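Local structure of NIPSNAP domain-containing protein (Burkholderia xenovorans, 5KAK) at residues F26-H29 against F30-E33; A36-R39 against P40-R44; F49-I53 against G54-Q58; P82-Q85 against E86-K90. The protein is of unknown function but belongs to the NipSnap family, whose domain falls in the dimeric alpha-beta barrel clan and here builds an assembly of eight chains. One frame throughout, in Å; residues are numbered along the deposited sequence. Where two conformers were deposited one is given.

Interaction 1 (F26-H29 against F30-E33); sequences FAQH and FERE
The rings of F26 and F30 lie nearly parallel, their planes 22° apart, but they are slid so far past each other that they barely overlap; the centroids are 4.9 Å apart. Their closest atoms are F26 CZ and F30 CE1, 3.5 Å apart. The F26 carbonyl O sits at the edge of the F30 ring, in its plane, and Y87 meets that ring edge-to-face from helix 82-92. On the more open side of the helix, the amide CD of Q28 lies over one face of the R32 guanidinium, 4.0 Å from R32 NH2, the two planes being 25° apart. At the edge of the H29 imidazole a water lies in plane, 2.9 Å from H29 ND1, and donates to E33 OE1. The pairs F26-F30, Q28-R32 and H29-E33 are each i to i+4 neighbours on helix 23-42, one of the helices packed against the antiparallel sheet of this ferredoxin-like, alpha-beta barrel type domain. F26 CG is anti to the backbone N (chi1 -172°), which sends the ring inward to Y16 and L18 of strand 10-18. Backbone bonds run up the same turn: E31 N to A27 O is 2.9 Å, while E33 N to H29 O is weak. The outer ends have further partners, H29 NE2 bonding to E25 and E31 OE1 to S108 of a second subunit, whose F109 also packs on F30.

Interaction 2 (A36-R39 against P40-R44); sequences AIQR and PVLGR
Q38 and L42 meet one turn apart in the C-terminal turn of helix 23-42, a proline-kinked helix end that closes on a glycine before strand 45-51 enters the antiparallel sheet of the alpha-beta barrel type fold. The two side chains run obliquely past each other, L42 CD1 lying 3.6 Å from Q38 NE2 and almost as close to Q38 CG. Q38 is extended, CG anti to its backbone N (chi1 -176°), which brings its CG beside the leucine methyl, while W63 of strand 58-65 packs on both residues. The kink comes from P40, which has no N-H to give: its CG rests 3.3 Å from A36 O, where a helix bond would otherwise lie. V41 N turns to Q38 O in a weak bond of 3.2 Å. That same oxygen also takes L42 N, at 3.0 Å and nearly straight (175°), so one carbonyl serves two donors. In the conformer described, R39 NH1 bonds F109 O of a second subunit and the guanidinium meets W117 in a cation-pi contact. G43 leaves helical geometry with a positive phi of 114°, a conformation that glycine adopts readily. Its N still bonds R39 O at 2.9 Å, and I37 O lies 3.4 Å from the V41 CG2 methyl.

Interaction 3 (F49-I53 against G54-Q58); sequences FYTDI and GPLNQ
T51 OG1 donates to P55 O over 2.6 Å, arriving in the carbonyl plane on a lone pair. The hydroxyl is placed there by a chi1 of 54°, which sets OG1 between the backbone N and the carbonyl carbon and puts CG2 3.6 Å from Q58 OE1. The T51 backbone works too: its N donates to Q58 O at 2.9 Å, and the same oxygen has Y50 CA 3.3 Å away in a CA-H...O contact. T51 O accepts from a water at 2.8 Å, and that water takes a weak bond from N57 N, bridging the two arms of the turn. Further along, the L56 methyl CD2 rests 3.4 Å from D52 O. G54 sits between, with a phi of 130° that suits glycine.

Around this shell, Q58 is set by D17 through NE2 and by K102 of a second subunit through OE1, while N57 OD1 bonds N21 N. A third subunit is also close, its R71 in a salt bridge with D52 and its N101 bonded to G54 N and D52 O. F49, Y50, T51 and I53 pair antiparallel with a strand of the second subunit. This is a beta-hairpin connection between strands 45-51 and 58-65, at a sheet edge that continues into another chain, consistent with the subunit association of the dimeric alpha-beta barrel clan.

Interaction 4 (P82-Q85 against E86-K90); sequences PEWQ and EYVRK
The carbonyl O of P82 takes E86 N at 3.0 Å, the first of the i to i+4 bonds of helix 82-92, and the proline itself stands in the opening turn, where its missing N-H costs no helix bond. E83 follows with the same role, accepting Y87 N, while its methylene CG packs on I37 of helix 23-42. W84 carries the side-chain contact. With CG anti to the backbone N (chi1 177°), the indole runs forward along the helix, to Y87 and V88, and V88 lays its CG2 methyl over one face, 3.9 Å from the centroid of the six-membered ring and 24° off the normal. It is a CH-pi contact, offset toward the rim, with CG2 3.6 Å from W84 CE2. The Y87 ring meets the indole at an oblique 31°, through W84 CZ3 and Y87 CD2, 3.8 Å apart. W84 O meanwhile takes V88 N at 3.0 Å. Q85 accepts R89 N and sends its bent amide arm back to L79 O, where NE2 bonds. On the next turn R89 grips E86 side-on: NH1 gives a straight 2.8 Å bond to E86 OE2 on its syn side, and NE reaches E86 OE1 from above the carboxylate plane. E86 and R89 are exposed; V88, elsewhere on the helix, packs on N21 of a fifth subunit. What results is an amphipathic helix, its aromatic side laid against helix 23-42 on the helical face of the alpha-beta barrel type fold.

How the interactions relate
Interactions 1 and 2 sit in series on helix 23-42, and interaction 4 lies alongside on helix 82-92; F30, Q38, I37, W84 and Y87 join the three into one packed layer. Y87 OH comes 3.1 Å from F30 CD1, and W84 CZ3 lies 3.6 Å from Q38 CB. Interaction 2 is the buried one, where backbone bonds, a proline kink and Q38-L42 packing mark the helix end; interaction 1 is partly buried, with its two phenyl rings buried and its polar groups more exposed; interaction 4 is a surface contact whose outer side ends in a salt bridge. Interaction 3 is apart, its nearest atoms about 5 Å from interaction 1, and its hydroxyl, water and backbone bonds suit a sheet-edge turn between subunits.

Interaction 1 (F26-H29 against F30-E33)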
loop_
_atom_site.group_PDB
_atom_site.type_symbol
_atom_site.label_atom_id
_atom_site.label_comp_id
_atom_site.label_asym_id
_atom_site.label_seq_id
_atom_site.Cartn_x
_atom_site.Cartn_y
_atom_site.Cartn_z
ATOM N N PHE E 26 9.610 19.738 13.214
ATOM C CA PHE E 26 10.285 18.535 13.700
ATOM C C PHE E 26 11.799 18.741 13.715
ATOM O O PHE E 26 12.459 18.550 14.749
ATOM C CB PHE E 26 9.883 17.343 12.818
ATOM C CG PHE E 26 10.366 16.005 13.316
ATOM C CD1 PHE E 26 11.680 15.632 13.153
ATOM C CD2 PHE E 26 9.485 15.099 13.914
ATOM C CE1 PHE E 26 12.127 14.407 13.593
ATOM C CE2 PHE E 26 9.920 13.872 14.351
ATOM C CZ PHE E 26 11.240 13.516 14.192
ATOM N N ALA E 27 12.353 19.190 12.585
ATOM C CA ALA E 27 13.785 19.466 12.493
ATOM C C ALA E 27 14.214 20.544 13.477
ATOM O O ALA E 27 15.273 20.433 14.107
ATOM C CB ALA E 27 14.143 19.882 11.064
ATOM N N GLN E 28 13.423 21.613 13.600
ATOM C CA GLN E 28 13.732 22.659 14.565
ATOM C C GLN E 28 13.828 22.092 15.972
ATOM O O GLN E 28 14.751 22.417 16.724
ATOM C CB GLN E 28 12.673 23.760 14.506
ATOM C CG GLN E 28 12.823 24.712 13.329
ATOM C CD GLN E 28 11.809 25.851 13.376
ATOM O OE1 GLN E 28 10.767 25.748 14.031
ATOM N NE2 GLN E 28 12.113 26.947 12.681
ATOM N N HIS E 29 12.863 21.256 16.361
ATOM C CA HIS E 29 12.866 20.758 17.731
ATOM C C HIS E 29 14.094 19.902 17.984
ATOM O O HIS E 29 14.715 19.994 19.050
ATOM C CB HIS E 29 11.592 19.964 18.016
ATOM C CG HIS E 29 10.372 20.819 18.195
ATOM N ND1 HIS E 29 10.293 21.819 19.138
ATOM C CD2 HIS E 29 9.178 20.807 17.557
ATOM C CE1 HIS E 29 9.105 22.394 19.068
ATOM N NE2 HIS E 29 8.411 21.797 18.116
ATOM N N PHE E 30 14.480 19.085 16.995
ATOM C CA PHE E 30 15.607 18.185 17.190
ATOM C C PHE E 30 16.931 18.932 17.173
ATOM O O PHE E 30 17.823 18.632 17.975
ATOM C CB PHE E 30 15.572 17.061 16.136
ATOM C CG PHE E 30 14.886 15.832 16.644
ATOM C CD1 PHE E 30 13.517 15.686 16.530
ATOM C CD2 PHE E 30 15.607 14.884 17.355
ATOM C CE1 PHE E 30 12.881 14.578 17.054
ATOM C CE2 PHE E 30 14.984 13.788 17.890
ATOM C CZ PHE E 30 13.622 13.630 17.744
ATOM N N GLU E 31 17.098 19.894 16.265
ATOM C CA GLU E 31 18.368 20.612 16.250
ATOM C C GLU E 31 18.515 21.482 17.490
ATOM O O GLU E 31 19.610 21.584 18.049
ATOM C CB GLU E 31 18.513 21.454 14.981
ATOM C CG GLU E 31 17.549 22.623 14.894
ATOM C CD GLU E 31 17.516 23.231 13.502
ATOM O OE1 GLU E 31 18.219 22.700 12.614
ATOM O OE2 GLU E 31 16.790 24.230 13.300
ATOM N N ARG E 32 17.420 22.084 17.963
ATOM C CA ARG E 32 17.516 22.965 19.124
ATOM C C ARG E 32 17.604 22.203 20.436
ATOM O O ARG E 32 18.175 22.716 21.400
ATOM C CB ARG E 32 16.314 23.914 19.191
ATOM C CG ARG E 32 16.254 24.947 18.089
ATOM C CD ARG E 32 14.992 25.775 18.220
ATOM N NE ARG E 32 14.827 26.725 17.126
ATOM C CZ ARG E 32 13.728 27.442 16.933
ATOM N NH1 ARG E 32 12.702 27.305 17.764
ATOM N NH2 ARG E 32 13.648 28.286 15.914
ATOM N N GLU E 33 17.042 21.004 20.512
ATOM C CA GLU E 33 16.849 20.387 21.817
ATOM C C GLU E 33 16.954 18.865 21.778
ATOM O O GLU E 33 17.676 18.270 22.581
ATOM C CB GLU E 33 15.493 20.820 22.391
ATOM C CG GLU E 33 15.126 20.160 23.707
ATOM C CD GLU E 33 13.812 20.664 24.285
ATOM O OE1 GLU E 33 13.085 21.418 23.593
ATOM O OE2 GLU E 33 13.498 20.301 25.437
HETATM O O HOH W 1 12.534 22.474 20.882
#

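Interaction 2 (A36-R39 against P40-R44)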
loop_
_atom_site.group_PDB
_atom_site.type_symbol
_atom_site.label_atom_id
_atom_site.label_comp_id
_atom_site.label_asym_id
_atom_site.label_seq_id
_atom_site.Cartn_x
_atom_site.Cartn_y
_atom_site.Cartn_z
ATOM N N ALA E 36 20.415 16.615 21.232
ATOM C CA ALA E 36 21.330 16.661 22.366
ATOM C C ALA E 36 20.935 15.650 23.428
ATOM O O ALA E 36 21.787 15.190 24.196
ATOM C CB ALA E 36 21.357 18.066 22.968
ATOM N N ILE E 37 19.649 15.315 23.504
ATOM C CA ILE E 37 19.202 14.259 24.403
ATOM C C ILE E 37 19.491 12.892 23.802
ATOM O O ILE E 37 20.071 12.017 24.454
ATOM C CB ILE E 37 17.700 14.404 24.704
ATOM C CG1 ILE E 37 17.376 15.769 25.282
ATOM C CG2 ILE E 37 17.241 13.315 25.656
ATOM C CD1 ILE E 37 15.890 16.020 25.370
ATOM N N GLN E 38 19.076 12.692 22.543
ATOM C CA GLN E 38 18.963 11.344 22.004
ATOM C C GLN E 38 20.292 10.797 21.503
ATOM O O GLN E 38 20.610 9.635 21.754
ATOM C CB GLN E 38 17.920 11.324 20.883
ATOM C CG GLN E 38 17.651 9.932 20.308
ATOM C CD GLN E 38 16.747 9.967 19.089
ATOM O OE1 GLN E 38 16.781 10.915 18.309
ATOM N NE2 GLN E 38 15.923 8.936 18.927
ATOM N N ARG E 39 21.082 11.607 20.807
ATOM C CA ARG E 39 22.302 11.080 20.203
ATOM C C ARG E 39 23.307 10.537 21.214
ATOM O O ARG E 39 23.880 9.467 20.948
ATOM C CB ARG E 39 22.957 12.146 19.316
ATOM C CG ARG E 39 24.198 11.635 18.584
ATOM C CD ARG E 39 24.514 12.474 17.364
ATOM N NE ARG E 39 24.287 13.892 17.611
ATOM C CZ ARG E 39 24.407 14.839 16.687
ATOM N NH1 ARG E 39 24.765 14.521 15.452
ATOM N NH2 ARG E 39 24.172 16.105 17.000
ATOM N N PRO E 40 23.572 11.181 22.356
ATOM C CA PRO E 40 24.559 10.591 23.276
ATOM C C PRO E 40 24.127 9.245 23.828
ATOM O O PRO E 40 24.985 8.409 24.136
ATOM C CB PRO E 40 24.677 11.634 24.397
ATOM C CG PRO E 40 24.075 12.892 23.839
ATOM C CD PRO E 40 23.026 12.445 22.881
ATOM N N VAL E 41 22.825 9.019 23.987
ATOM C CA VAL E 41 22.344 7.762 24.551
ATOM C C VAL E 41 22.401 6.650 23.507
ATOM O O VAL E 41 22.935 5.553 23.753
ATOM C CB VAL E 41 20.918 7.951 25.102
ATOM C CG1 VAL E 41 20.409 6.675 25.735
ATOM C CG2 VAL E 41 20.887 9.114 26.115
ATOM N N LEU E 42 21.864 6.925 22.317
ATOM C CA LEU E 42 21.804 5.884 21.295
ATOM C C LEU E 42 23.182 5.616 20.700
ATOM O O LEU E 42 23.544 4.459 20.460
ATOM C CB LEU E 42 20.788 6.264 20.219
ATOM C CG LEU E 42 19.350 6.269 20.747
ATOM C CD1 LEU E 42 18.302 6.344 19.617
ATOM C CD2 LEU E 42 19.101 5.063 21.664
ATOM N N GLY E 43 23.960 6.659 20.440
ATOM C CA GLY E 43 25.365 6.428 20.168
ATOM C C GLY E 43 25.862 6.749 18.776
ATOM O O GLY E 43 26.832 7.497 18.622
ATOM N N ARG E 44 25.216 6.190 17.743
ATOM C CA ARG E 44 25.789 6.154 16.396
ATOM C C ARG E 44 24.742 6.569 15.365
ATOM O O ARG E 44 24.126 5.724 14.712
ATOM C CB ARG E 44 26.358 4.767 16.102
ATOM C CG ARG E 44 27.440 4.334 17.103
ATOM C CD ARG E 44 27.923 2.948 16.772
ATOM N NE ARG E 44 29.102 2.550 17.528
ATOM C CZ ARG E 44 29.064 1.863 18.660
ATOM N NH1 ARG E 44 27.895 1.509 19.184
ATOM N NH2 ARG E 44 30.197 1.523 19.261
#

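Interaction 3 (F49-I53 against G54-Q58)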
loop_
_atom_site.group_PDB
_atom_site.type_symbol
_atom_site.label_atom_id
_atom_site.label_comp_id
_atom_site.label_asym_id
_atom_site.label_seq_id
_atom_site.Cartn_x
_atom_site.Cartn_y
_atom_site.Cartn_z
ATOM N N PHE E 49 17.211 12.645 8.179
ATOM C CA PHE E 49 16.820 13.337 6.965
ATOM C C PHE E 49 15.333 13.638 6.975
ATOM O O PHE E 49 14.551 13.024 7.704
ATOM C CB PHE E 49 17.108 12.508 5.697
ATOM C CG PHE E 49 18.466 11.897 5.652
ATOM C CD1 PHE E 49 19.558 12.620 5.171
ATOM C CD2 PHE E 49 18.658 10.596 6.074
ATOM C CE1 PHE E 49 20.820 12.048 5.123
ATOM C CE2 PHE E 49 19.900 10.015 6.023
ATOM C CZ PHE E 49 20.995 10.737 5.553
ATOM N N TYR E 50 14.936 14.544 6.095
ATOM C CA TYR E 50 13.539 14.633 5.699
ATOM C C TYR E 50 13.435 14.487 4.187
ATOM O O TYR E 50 14.394 14.750 3.452
ATOM C CB TYR E 50 12.897 15.947 6.164
ATOM C CG TYR E 50 13.526 17.177 5.583
ATOM C CD1 TYR E 50 14.655 17.748 6.167
ATOM C CD2 TYR E 50 12.975 17.793 4.470
ATOM C CE1 TYR E 50 15.230 18.885 5.642
ATOM C CE2 TYR E 50 13.545 18.936 3.934
ATOM C CZ TYR E 50 14.668 19.478 4.526
ATOM O OH TYR E 50 15.233 20.615 3.998
ATOM N N THR E 51 12.279 14.027 3.712
ATOM C CA THR E 51 12.132 13.796 2.281
ATOM C C THR E 51 11.892 15.095 1.513
ATOM O O THR E 51 11.213 16.014 1.987
ATOM C CB THR E 51 10.990 12.823 2.005
ATOM O OG1 THR E 51 9.793 13.302 2.631
ATOM C CG2 THR E 51 11.369 11.439 2.537
ATOM N N ASP E 52 12.486 15.173 0.330
ATOM C CA ASP E 52 12.143 16.201 -0.642
ATOM C C ASP E 52 11.493 15.632 -1.887
ATOM O O ASP E 52 10.693 16.321 -2.524
ATOM C CB ASP E 52 13.384 17.006 -1.054
ATOM C CG ASP E 52 13.056 18.111 -2.064
ATOM O OD1 ASP E 52 12.350 19.083 -1.701
ATOM O OD2 ASP E 52 13.490 18.000 -3.222
ATOM N N ILE E 53 11.817 14.396 -2.260
ATOM C CA ILE E 53 11.160 13.743 -3.391
ATOM C C ILE E 53 10.819 12.322 -2.987
ATOM O O ILE E 53 11.695 11.559 -2.565
ATOM C CB ILE E 53 12.016 13.744 -4.668
ATOM C CG1 ILE E 53 12.436 15.166 -5.026
ATOM C CG2 ILE E 53 11.218 13.164 -5.818
ATOM C CD1 ILE E 53 13.511 15.237 -6.104
ATOM N N GLY E 54 9.551 11.973 -3.110
ATOM C CA GLY E 54 9.062 10.693 -2.656
ATOM C C GLY E 54 7.822 10.834 -1.795
ATOM O O GLY E 54 6.935 11.645 -2.074
ATOM N N PRO E 55 7.710 10.020 -0.742
ATOM C CA PRO E 55 6.689 10.295 0.273
ATOM C C PRO E 55 7.085 11.548 1.039
ATOM O O PRO E 55 8.136 11.591 1.675
ATOM C CB PRO E 55 6.716 9.041 1.154
ATOM C CG PRO E 55 8.136 8.549 1.024
ATOM C CD PRO E 55 8.566 8.872 -0.386
ATOM N N LEU E 56 6.260 12.585 0.944
ATOM C CA LEU E 56 6.598 13.851 1.569
ATOM C C LEU E 56 6.148 13.876 3.034
ATOM O O LEU E 56 5.405 13.008 3.502
ATOM C CB LEU E 56 5.964 14.986 0.766
ATOM C CG LEU E 56 6.539 15.111 -0.647
ATOM C CD1 LEU E 56 5.684 16.028 -1.507
ATOM C CD2 LEU E 56 7.985 15.619 -0.553
ATOM N N ASN E 57 6.610 14.893 3.765
ATOM C CA ASN E 57 6.334 15.019 5.200
ATOM C C ASN E 57 6.827 13.788 5.949
ATOM O O ASN E 57 6.131 13.233 6.799
ATOM C CB ASN E 57 4.844 15.245 5.468
ATOM C CG ASN E 57 4.266 16.353 4.619
ATOM O OD1 ASN E 57 4.799 17.461 4.576
ATOM N ND2 ASN E 57 3.173 16.057 3.928
ATOM N N GLN E 58 8.028 13.343 5.616
ATOM C CA GLN E 58 8.536 12.077 6.127
ATOM C C GLN E 58 9.946 12.309 6.626
ATOM O O GLN E 58 10.755 12.953 5.944
ATOM C CB GLN E 58 8.517 10.970 5.054
ATOM C CG GLN E 58 8.952 9.612 5.573
ATOM C CD GLN E 58 8.965 8.541 4.492
ATOM O OE1 GLN E 58 9.940 8.411 3.751
ATOM N NE2 GLN E 58 7.895 7.744 4.427
HETATM O O HOH W 2 9.236 16.092 4.027
#

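Interaction 4 (P82-Q85 against E86-K90)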
loop_
_atom_site.group_PDB
_atom_site.type_symbol
_atom_site.label_atom_id
_atom_site.label_comp_id
_atom_site.label_asym_id
_atom_site.label_seq_id
_atom_site.Cartn_x
_atom_site.Cartn_y
_atom_site.Cartn_z
ATOM N N PRO E 82 13.188 10.746 31.898
ATOM C CA PRO E 82 12.072 11.705 31.966
ATOM C C PRO E 82 12.229 12.875 31.020
ATOM O O PRO E 82 11.223 13.372 30.504
ATOM C CB PRO E 82 12.098 12.163 33.428
ATOM C CG PRO E 82 12.761 11.047 34.157
ATOM C CD PRO E 82 13.777 10.482 33.219
ATOM N N GLU E 83 13.460 13.331 30.781
ATOM C CA GLU E 83 13.677 14.452 29.872
ATOM C C GLU E 83 13.265 14.091 28.456
ATOM O O GLU E 83 12.650 14.897 27.747
ATOM C CB GLU E 83 15.148 14.865 29.899
ATOM C CG GLU E 83 15.503 16.019 28.983
ATOM C CD GLU E 83 16.999 16.271 28.909
ATOM O OE1 GLU E 83 17.785 15.309 29.075
ATOM O OE2 GLU E 83 17.389 17.437 28.680
ATOM N N TRP E 84 13.608 12.883 28.026
ATOM C CA TRP E 84 13.215 12.437 26.698
ATOM C C TRP E 84 11.701 12.302 26.593
ATOM O O TRP E 84 11.094 12.786 25.631
ATOM C CB TRP E 84 13.899 11.113 26.374
ATOM C CG TRP E 84 13.486 10.537 25.045
ATOM C CD1 TRP E 84 12.738 9.421 24.835
ATOM C CD2 TRP E 84 13.795 11.063 23.753
ATOM N NE1 TRP E 84 12.568 9.207 23.484
ATOM C CE2 TRP E 84 13.211 10.201 22.798
ATOM C CE3 TRP E 84 14.521 12.172 23.308
ATOM C CZ2 TRP E 84 13.326 10.418 21.424
ATOM C CZ3 TRP E 84 14.638 12.385 21.948
ATOM C CH2 TRP E 84 14.040 11.517 21.019
ATOM N N GLN E 85 11.070 11.638 27.568
ATOM C CA GLN E 85 9.622 11.457 27.507
ATOM C C GLN E 85 8.908 12.799 27.415
ATOM O O GLN E 85 7.984 12.964 26.610
ATOM C CB GLN E 85 9.126 10.668 28.723
ATOM C CG GLN E 85 9.576 9.215 28.764
ATOM C CD GLN E 85 8.850 8.337 27.750
ATOM O OE1 GLN E 85 7.833 8.733 27.179
ATOM N NE2 GLN E 85 9.371 7.133 27.530
ATOM N N GLU E 86 9.344 13.780 28.211
ATOM C CA GLU E 86 8.706 15.094 28.170
ATOM C C GLU E 86 8.945 15.789 26.833
ATOM O O GLU E 86 8.022 16.382 26.265
ATOM C CB GLU E 86 9.207 15.961 29.328
ATOM C CG GLU E 86 8.781 17.419 29.241
ATOM C CD GLU E 86 7.276 17.604 29.343
ATOM O OE1 GLU E 86 6.570 16.647 29.747
ATOM O OE2 GLU E 86 6.802 18.716 29.023
ATOM N N TYR E 87 10.173 15.720 26.310
ATOM C CA TYR E 87 10.464 16.349 25.025
ATOM C C TYR E 87 9.582 15.786 23.915
ATOM O O TYR E 87 9.037 16.541 23.101
ATOM C CB TYR E 87 11.944 16.176 24.678
ATOM C CG TYR E 87 12.248 16.428 23.221
ATOM C CD1 TYR E 87 12.442 17.709 22.748
ATOM C CD2 TYR E 87 12.335 15.377 22.312
ATOM C CE1 TYR E 87 12.707 17.947 21.420
ATOM C CE2 TYR E 87 12.596 15.608 20.978
ATOM C CZ TYR E 87 12.779 16.892 20.536
ATOM O OH TYR E 87 13.049 17.125 19.211
ATOM N N VAL E 88 9.424 14.465 23.869
ATOM C CA VAL E 88 8.594 13.850 22.832
ATOM C C VAL E 88 7.138 14.272 22.992
ATOM O O VAL E 88 6.471 14.647 22.018
ATOM C CB VAL E 88 8.737 12.320 22.866
ATOM C CG1 VAL E 88 7.678 11.668 21.984
ATOM C CG2 VAL E 88 10.123 11.915 22.404
ATOM N N ARG E 89 6.625 14.217 24.223
ATOM C CA ARG E 89 5.223 14.541 24.472
ATOM C C ARG E 89 4.913 15.988 24.103
ATOM O O ARG E 89 3.909 16.274 23.439
ATOM C CB ARG E 89 4.887 14.277 25.946
ATOM C CG ARG E 89 3.490 14.732 26.368
ATOM C CD ARG E 89 3.450 15.181 27.834
ATOM N NE ARG E 89 4.087 16.484 28.047
ATOM C CZ ARG E 89 3.517 17.658 27.771
ATOM N NH1 ARG E 89 4.176 18.787 27.992
ATOM N NH2 ARG E 89 2.295 17.705 27.255
ATOM N N LYS E 90 5.775 16.914 24.523
ATOM C CA LYS E 90 5.516 18.331 24.292
ATOM C C LYS E 90 5.669 18.696 22.820
ATOM O O LYS E 90 4.817 19.394 22.254
ATOM C CB LYS E 90 6.459 19.176 25.156
ATOM C CG LYS E 90 6.263 20.680 25.035
ATOM C CD LYS E 90 7.348 21.444 25.793
ATOM C CE LYS E 90 7.006 22.918 25.908
ATOM N NZ LYS E 90 6.623 23.508 24.594
#